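Local coordinates for putative cell invasion protein with MAC/Perforin domain (Bacteroides thetaiotaomicron VPI-5482, PDB 3KK7) that is of unproven function but carries a membrane-attack complex/perforin domain and may take part in cell invasion or membrane attack, at residues 376-381 with 399-404; 406-411 with 467-472. One frame throughout, in Å; residues are numbered along the deposited sequence.

Interaction 1 of 2, residues 376-381 with 399-404; sequences YIEIIK and VLNTRQ
This is an antiparallel strand pairing with a polar side-chain cluster on one face, formed at the open end of the β-hairpin 376-386/392-401 in the region assigned to the MACPF D2 family. The short segments run at 148° to each other, and the register is set by two hydrogen-bonded pairs, Y376-N401 and E378-V399, with I377-L400 the non-hydrogen-bonded pair between them. Of the four backbone bonds, N401 N to Y376 O is 2.8 Å long and comes nearly along the C=O axis, whereas Y376 N meets N401 O on a lone pair. On the face carrying Y376, E378 and N401, the amide of N401 lies stacked on the tyrosine ring, the planes 17° apart. N401 CB sits over the ring centre, 3.7 Å from the Y376 centroid, a CH-π contact; Y376 CG, between the backbone N and the carbonyl carbon (chi1 59°), lays the ring alongside N401. The two ends of the amide are used separately: ND2 donates to E378 OE2 at 2.8 Å, from above the carboxylate plane, while OD1 accepts from K407 NZ. E378 OE2 also pairs with K407 NZ and OE1 with K457 NZ, so the buried charge is probably well compensated. On the other face, I377 CG1 touches L400 CD1 at 3.9 Å. Strand 450-454 pairs with the far edge of 376-381, helix 429-443 packs on I377 and I379, and strand 407-411 lies beyond V399.

Interaction 2 of 2, residues 406-411 with 467-472; sequences DKLIFS and LSFQIN
Four backbone hydrogen bonds join 406-411 to 467-472 as neighbouring parallel strands of the mixed sheet in the D2 region. The donors alternate between the strands: K407 N to L467 O, F469 N to K407 O, I409 N to F469 O and I471 N to I409 O. The last three all approach nearly along the C=O axis. Those to K407 O and I409 O are also nearly straight at the hydrogen, 175° for the latter, whereas the I409 N-H is turned off line although its N lies 2.7 Å from F469 O. A fifth bond, S411 N to I471 O, is weak. Beside it a side-chain bond takes part: S411 OG donates to N472 OD1 over 3.1 Å, from above the carbonyl plane. Charged ends turn to partners outside the pair, D406 OD1 to R358 of helix 353-363 and K407 NZ to E378. The two strand directions are twisted by 32° against each other, and their side chains sort onto two faces. On one, L408 and F469 run alongside each other, with CD2 of L408 3.8 Å from CD1 of F469; I471 CD1 reaches back to L408 CB at 4.0 Å and obliquely approaches the F410 ring. F469 also packs on N354 and Q357 of that helix. The opposite face carries K407, I409, S468 and Q470; P461 touches I409 and Q470. Here I409, with CG1 anti to its carbonyl carbon (chi1 -52°), brings its CD1 methyl to 3.4 Å from S468 OG.

In the fold
Interactions 1 and 2 lie side by side in one mixed sheet, their centres about 9 Å apart: strand 392-401 of the first pairs antiparallel with strand 407-411 of the second, and L400 O probably accepts a hydrogen bond from L408 N. Interaction 1 is the more buried and joins hairpin neighbours antiparallel; interaction 2 is partly buried and brings together parallel strands, with 55 residues between its segments, 20 of them helical. The side-chain contact of interaction 2 is apolar on its L408-F469-I471 face, while interaction 1 combines one polar face with small apolar touches. Between them, V399 CG1 packs on K407 CB and T402 CG2 on L408 CD1, each at 3.6 Å.

Interaction 1 of 2, residues 376-381 with 399-404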
loop_
_atom_site.group_PDB
_atom_site.type_symbol
_atom_site.label_atom_id
_atom_site.label_comp_id
_atom_site.label_asym_id
_atom_site.label_seq_id
_atom_site.Cartn_x
_atom_site.Cartn_y
_atom_site.Cartn_z
ATOM N N TYR A 376 -23.685 5.527 8.274
ATOM C CA TYR A 376 -25.132 5.406 8.242
ATOM C C TYR A 376 -25.510 3.972 7.938
ATOM O O TYR A 376 -24.760 3.266 7.290
ATOM C CB TYR A 376 -25.736 6.309 7.158
ATOM C CG TYR A 376 -25.247 6.037 5.754
ATOM C CD1 TYR A 376 -25.884 5.102 4.941
ATOM C CD2 TYR A 376 -24.160 6.736 5.229
ATOM C CE1 TYR A 376 -25.440 4.855 3.632
ATOM C CE2 TYR A 376 -23.705 6.500 3.937
ATOM C CZ TYR A 376 -24.344 5.554 3.141
ATOM O OH TYR A 376 -23.889 5.334 1.863
ATOM N N ILE A 377 -26.678 3.559 8.404
ATOM C CA ILE A 377 -27.221 2.258 8.094
ATOM C C ILE A 377 -28.234 2.447 6.983
ATOM O O ILE A 377 -29.092 3.312 7.089
ATOM C CB ILE A 377 -27.929 1.668 9.297
ATOM C CG1 ILE A 377 -26.925 1.451 10.439
ATOM C CG2 ILE A 377 -28.616 0.369 8.897
ATOM C CD1 ILE A 377 -27.536 0.879 11.707
ATOM N N GLU A 378 -28.121 1.664 5.914
ATOM C CA GLU A 378 -29.119 1.669 4.851
ATOM C C GLU A 378 -29.810 0.294 4.851
ATOM O O GLU A 378 -29.134 -0.747 4.823
ATOM C CB GLU A 378 -28.504 2.009 3.484
ATOM C CG GLU A 378 -27.375 1.069 3.008
ATOM C CD GLU A 378 -26.719 1.514 1.707
ATOM O OE1 GLU A 378 -27.428 2.138 0.887
ATOM O OE2 GLU A 378 -25.503 1.233 1.498
ATOM N N ILE A 379 -31.142 0.284 4.961
ATOM C CA ILE A 379 -31.918 -0.962 4.915
ATOM C C ILE A 379 -32.320 -1.149 3.455
ATOM O O ILE A 379 -33.152 -0.397 2.923
ATOM C CB ILE A 379 -33.185 -0.917 5.813
ATOM C CG1 ILE A 379 -32.807 -0.587 7.269
ATOM C CG2 ILE A 379 -33.935 -2.249 5.732
ATOM C CD1 ILE A 379 -33.884 0.131 8.050
ATOM N N ILE A 380 -31.712 -2.128 2.801
ATOM C CA ILE A 380 -31.923 -2.315 1.383
ATOM C C ILE A 380 -32.107 -3.791 1.091
ATOM O O ILE A 380 -32.331 -4.574 1.996
ATOM C CB ILE A 380 -30.756 -1.699 0.574
ATOM C CG1 ILE A 380 -29.414 -2.333 0.972
ATOM C CG2 ILE A 380 -30.718 -0.188 0.787
ATOM C CD1 ILE A 380 -28.309 -2.170 -0.067
ATOM N N LYS A 381 -32.024 -4.157 -0.179
ATOM C CA LYS A 381 -32.297 -5.505 -0.621
ATOM C C LYS A 381 -31.006 -6.225 -0.983
ATOM O O LYS A 381 -30.148 -5.648 -1.640
ATOM C CB LYS A 381 -33.246 -5.468 -1.818
ATOM C CG LYS A 381 -34.646 -5.047 -1.441
ATOM C CD LYS A 381 -35.592 -4.992 -2.646
ATOM C CE LYS A 381 -37.020 -4.722 -2.195
ATOM N NZ LYS A 381 -37.838 -4.003 -3.201
ATOM N N VAL A 399 -27.441 -2.471 6.221
ATOM C CA VAL A 399 -26.032 -2.424 5.828
ATOM C C VAL A 399 -25.378 -1.205 6.469
ATOM O O VAL A 399 -25.715 -0.078 6.145
ATOM C CB VAL A 399 -25.866 -2.364 4.288
ATOM C CG1 VAL A 399 -24.404 -2.297 3.917
ATOM C CG2 VAL A 399 -26.498 -3.569 3.619
ATOM N N LEU A 400 -24.437 -1.426 7.386
ATOM C CA LEU A 400 -23.692 -0.317 7.985
ATOM C C LEU A 400 -22.635 0.184 7.013
ATOM O O LEU A 400 -21.744 -0.571 6.622
ATOM C CB LEU A 400 -23.017 -0.769 9.265
ATOM C CG LEU A 400 -22.157 0.284 9.971
ATOM C CD1 LEU A 400 -23.015 1.463 10.500
ATOM C CD2 LEU A 400 -21.350 -0.412 11.069
ATOM N N ASN A 401 -22.752 1.445 6.605
ATOM C CA ASN A 401 -21.713 2.114 5.828
ATOM C C ASN A 401 -20.738 2.755 6.809
ATOM O O ASN A 401 -21.151 3.616 7.595
ATOM C CB ASN A 401 -22.280 3.163 4.861
ATOM C CG ASN A 401 -22.810 2.540 3.550
ATOM O OD1 ASN A 401 -22.364 2.897 2.456
ATOM N ND2 ASN A 401 -23.758 1.598 3.666
ATOM N N THR A 402 -19.467 2.329 6.770
ATOM C CA THR A 402 -18.459 2.811 7.712
ATOM C C THR A 402 -17.930 4.173 7.296
ATOM O O THR A 402 -18.265 4.664 6.239
ATOM C CB THR A 402 -17.278 1.812 7.837
ATOM O OG1 THR A 402 -16.498 1.804 6.628
ATOM C CG2 THR A 402 -17.794 0.410 8.134
ATOM N N ARG A 403 -17.077 4.760 8.120
ATOM C CA ARG A 403 -16.433 6.023 7.808
ATOM C C ARG A 403 -15.621 5.963 6.514
ATOM O O ARG A 403 -15.503 6.956 5.757
ATOM C CB ARG A 403 -15.475 6.411 8.930
ATOM C CG ARG A 403 -16.130 6.802 10.246
ATOM C CD ARG A 403 -15.089 7.428 11.175
ATOM N NE ARG A 403 -14.119 6.438 11.624
ATOM C CZ ARG A 403 -12.882 6.698 12.062
ATOM N NH1 ARG A 403 -12.099 5.692 12.432
ATOM N NH2 ARG A 403 -12.412 7.933 12.128
ATOM N N GLN A 404 -15.053 4.785 6.286
ATOM C CA GLN A 404 -14.140 4.541 5.181
ATOM C C GLN A 404 -14.958 4.251 3.936
ATOM O O GLN A 404 -14.433 4.209 2.832
ATOM C CB GLN A 404 -13.224 3.362 5.525
ATOM C CG GLN A 404 -12.331 3.529 6.785
ATOM C CD GLN A 404 -13.042 3.354 8.157
ATOM O OE1 GLN A 404 -14.132 2.773 8.253
ATOM N NE2 GLN A 404 -12.413 3.873 9.217
#

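Interaction 2 of 2, residues 406-411 with 467-472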
loop_
_atom_site.group_PDB
_atom_site.type_symbol
_atom_site.label_atom_id
_atom_site.label_comp_id
_atom_site.label_asym_id
_atom_site.label_seq_id
_atom_site.Cartn_x
_atom_site.Cartn_y
_atom_site.Cartn_z
ATOM N N ASP A 406 -17.016 1.441 3.607
ATOM C CA ASP A 406 -17.184 0.004 3.429
ATOM C C ASP A 406 -18.635 -0.295 3.751
ATOM O O ASP A 406 -19.223 0.410 4.549
ATOM C CB ASP A 406 -16.264 -0.758 4.393
ATOM C CG ASP A 406 -14.846 -0.235 4.379
ATOM O OD1 ASP A 406 -14.223 -0.191 3.279
ATOM O OD2 ASP A 406 -14.355 0.135 5.468
ATOM N N LYS A 407 -19.199 -1.332 3.136
ATOM C CA LYS A 407 -20.568 -1.738 3.400
ATOM C C LYS A 407 -20.572 -3.054 4.167
ATOM O O LYS A 407 -20.208 -4.098 3.630
ATOM C CB LYS A 407 -21.373 -1.853 2.091
ATOM C CG LYS A 407 -21.175 -0.669 1.155
ATOM C CD LYS A 407 -22.394 -0.309 0.322
ATOM C CE LYS A 407 -22.173 1.004 -0.441
ATOM N NZ LYS A 407 -23.275 1.996 -0.248
ATOM N N LEU A 408 -20.974 -2.990 5.435
ATOM C CA LEU A 408 -21.056 -4.171 6.284
ATOM C C LEU A 408 -22.516 -4.635 6.327
ATOM O O LEU A 408 -23.326 -4.158 7.130
ATOM C CB LEU A 408 -20.489 -3.878 7.687
ATOM C CG LEU A 408 -19.130 -3.142 7.727
ATOM C CD1 LEU A 408 -18.641 -2.905 9.166
ATOM C CD2 LEU A 408 -18.104 -3.924 6.938
ATOM N N ILE A 409 -22.830 -5.561 5.427
ATOM C CA ILE A 409 -24.152 -6.168 5.313
ATOM C C ILE A 409 -24.376 -7.079 6.511
ATOM O O ILE A 409 -23.601 -7.995 6.718
ATOM C CB ILE A 409 -24.253 -7.058 4.038
ATOM C CG1 ILE A 409 -23.815 -6.317 2.777
ATOM C CG2 ILE A 409 -25.666 -7.543 3.826
ATOM C CD1 ILE A 409 -23.603 -7.244 1.584
ATOM N N PHE A 410 -25.426 -6.815 7.292
ATOM C CA PHE A 410 -25.841 -7.688 8.417
ATOM C C PHE A 410 -26.830 -8.725 7.874
ATOM O O PHE A 410 -28.049 -8.539 7.908
ATOM C CB PHE A 410 -26.542 -6.887 9.503
ATOM C CG PHE A 410 -25.683 -5.858 10.192
ATOM C CD1 PHE A 410 -24.388 -5.593 9.813
ATOM C CD2 PHE A 410 -26.216 -5.112 11.221
ATOM C CE1 PHE A 410 -23.638 -4.618 10.482
ATOM C CE2 PHE A 410 -25.469 -4.145 11.886
ATOM C CZ PHE A 410 -24.186 -3.903 11.514
ATOM N N SER A 411 -26.294 -9.824 7.370
ATOM C CA SER A 411 -27.096 -10.818 6.665
ATOM C C SER A 411 -27.775 -11.792 7.587
ATOM O O SER A 411 -27.350 -11.970 8.731
ATOM C CB SER A 411 -26.220 -11.588 5.682
ATOM O OG SER A 411 -24.864 -11.532 6.098
ATOM N N LEU A 467 -17.103 -1.983 -2.408
ATOM C CA LEU A 467 -16.762 -3.157 -1.603
ATOM C C LEU A 467 -17.766 -3.451 -0.471
ATOM O O LEU A 467 -18.011 -2.580 0.395
ATOM C CB LEU A 467 -15.298 -3.105 -1.033
ATOM C CG LEU A 467 -14.568 -1.967 -0.262
ATOM C CD1 LEU A 467 -13.981 -2.419 1.087
ATOM C CD2 LEU A 467 -13.424 -1.362 -1.065
ATOM N N SER A 468 -18.311 -4.684 -0.473
ATOM C CA SER A 468 -19.198 -5.140 0.619
ATOM C C SER A 468 -18.643 -6.314 1.435
ATOM O O SER A 468 -17.902 -7.126 0.920
ATOM C CB SER A 468 -20.583 -5.515 0.082
ATOM O OG SER A 468 -20.702 -6.913 -0.163
ATOM N N PHE A 469 -19.013 -6.392 2.711
ATOM C CA PHE A 469 -18.741 -7.584 3.527
ATOM C C PHE A 469 -20.042 -8.095 4.142
ATOM O O PHE A 469 -20.939 -7.305 4.477
ATOM C CB PHE A 469 -17.744 -7.271 4.636
ATOM C CG PHE A 469 -16.467 -6.684 4.134
ATOM C CD1 PHE A 469 -16.394 -5.343 3.795
ATOM C CD2 PHE A 469 -15.354 -7.469 3.957
ATOM C CE1 PHE A 469 -15.232 -4.801 3.303
ATOM C CE2 PHE A 469 -14.173 -6.916 3.470
ATOM C CZ PHE A 469 -14.118 -5.591 3.138
ATOM N N GLN A 470 -20.133 -9.419 4.272
ATOM C CA GLN A 470 -21.246 -10.102 4.949
ATOM C C GLN A 470 -20.877 -10.489 6.361
ATOM O O GLN A 470 -19.882 -11.171 6.567
ATOM C CB GLN A 470 -21.577 -11.405 4.252
ATOM C CG GLN A 470 -22.245 -11.279 2.896
ATOM C CD GLN A 470 -23.044 -12.536 2.539
ATOM O OE1 GLN A 470 -23.295 -13.395 3.384
ATOM N NE2 GLN A 470 -23.462 -12.631 1.296
ATOM N N ILE A 471 -21.681 -10.050 7.327
ATOM C CA ILE A 471 -21.572 -10.515 8.704
ATOM C C ILE A 471 -22.910 -11.145 9.083
ATOM O O ILE A 471 -23.923 -10.447 9.251
ATOM C CB ILE A 471 -21.248 -9.400 9.714
ATOM C CG1 ILE A 471 -20.288 -8.350 9.153
ATOM C CG2 ILE A 471 -20.649 -10.023 10.988
ATOM C CD1 ILE A 471 -20.193 -7.116 10.060
ATOM N N ASN A 472 -22.916 -12.470 9.192
ATOM C CA ASN A 472 -24.134 -13.213 9.548
ATOM C C ASN A 472 -24.473 -13.054 11.006
ATOM O O ASN A 472 -23.582 -12.870 11.835
ATOM C CB ASN A 472 -23.962 -14.709 9.303
ATOM C CG ASN A 472 -23.748 -15.050 7.856
ATOM O OD1 ASN A 472 -24.325 -14.422 6.961
ATOM N ND2 ASN A 472 -22.939 -16.078 7.609
#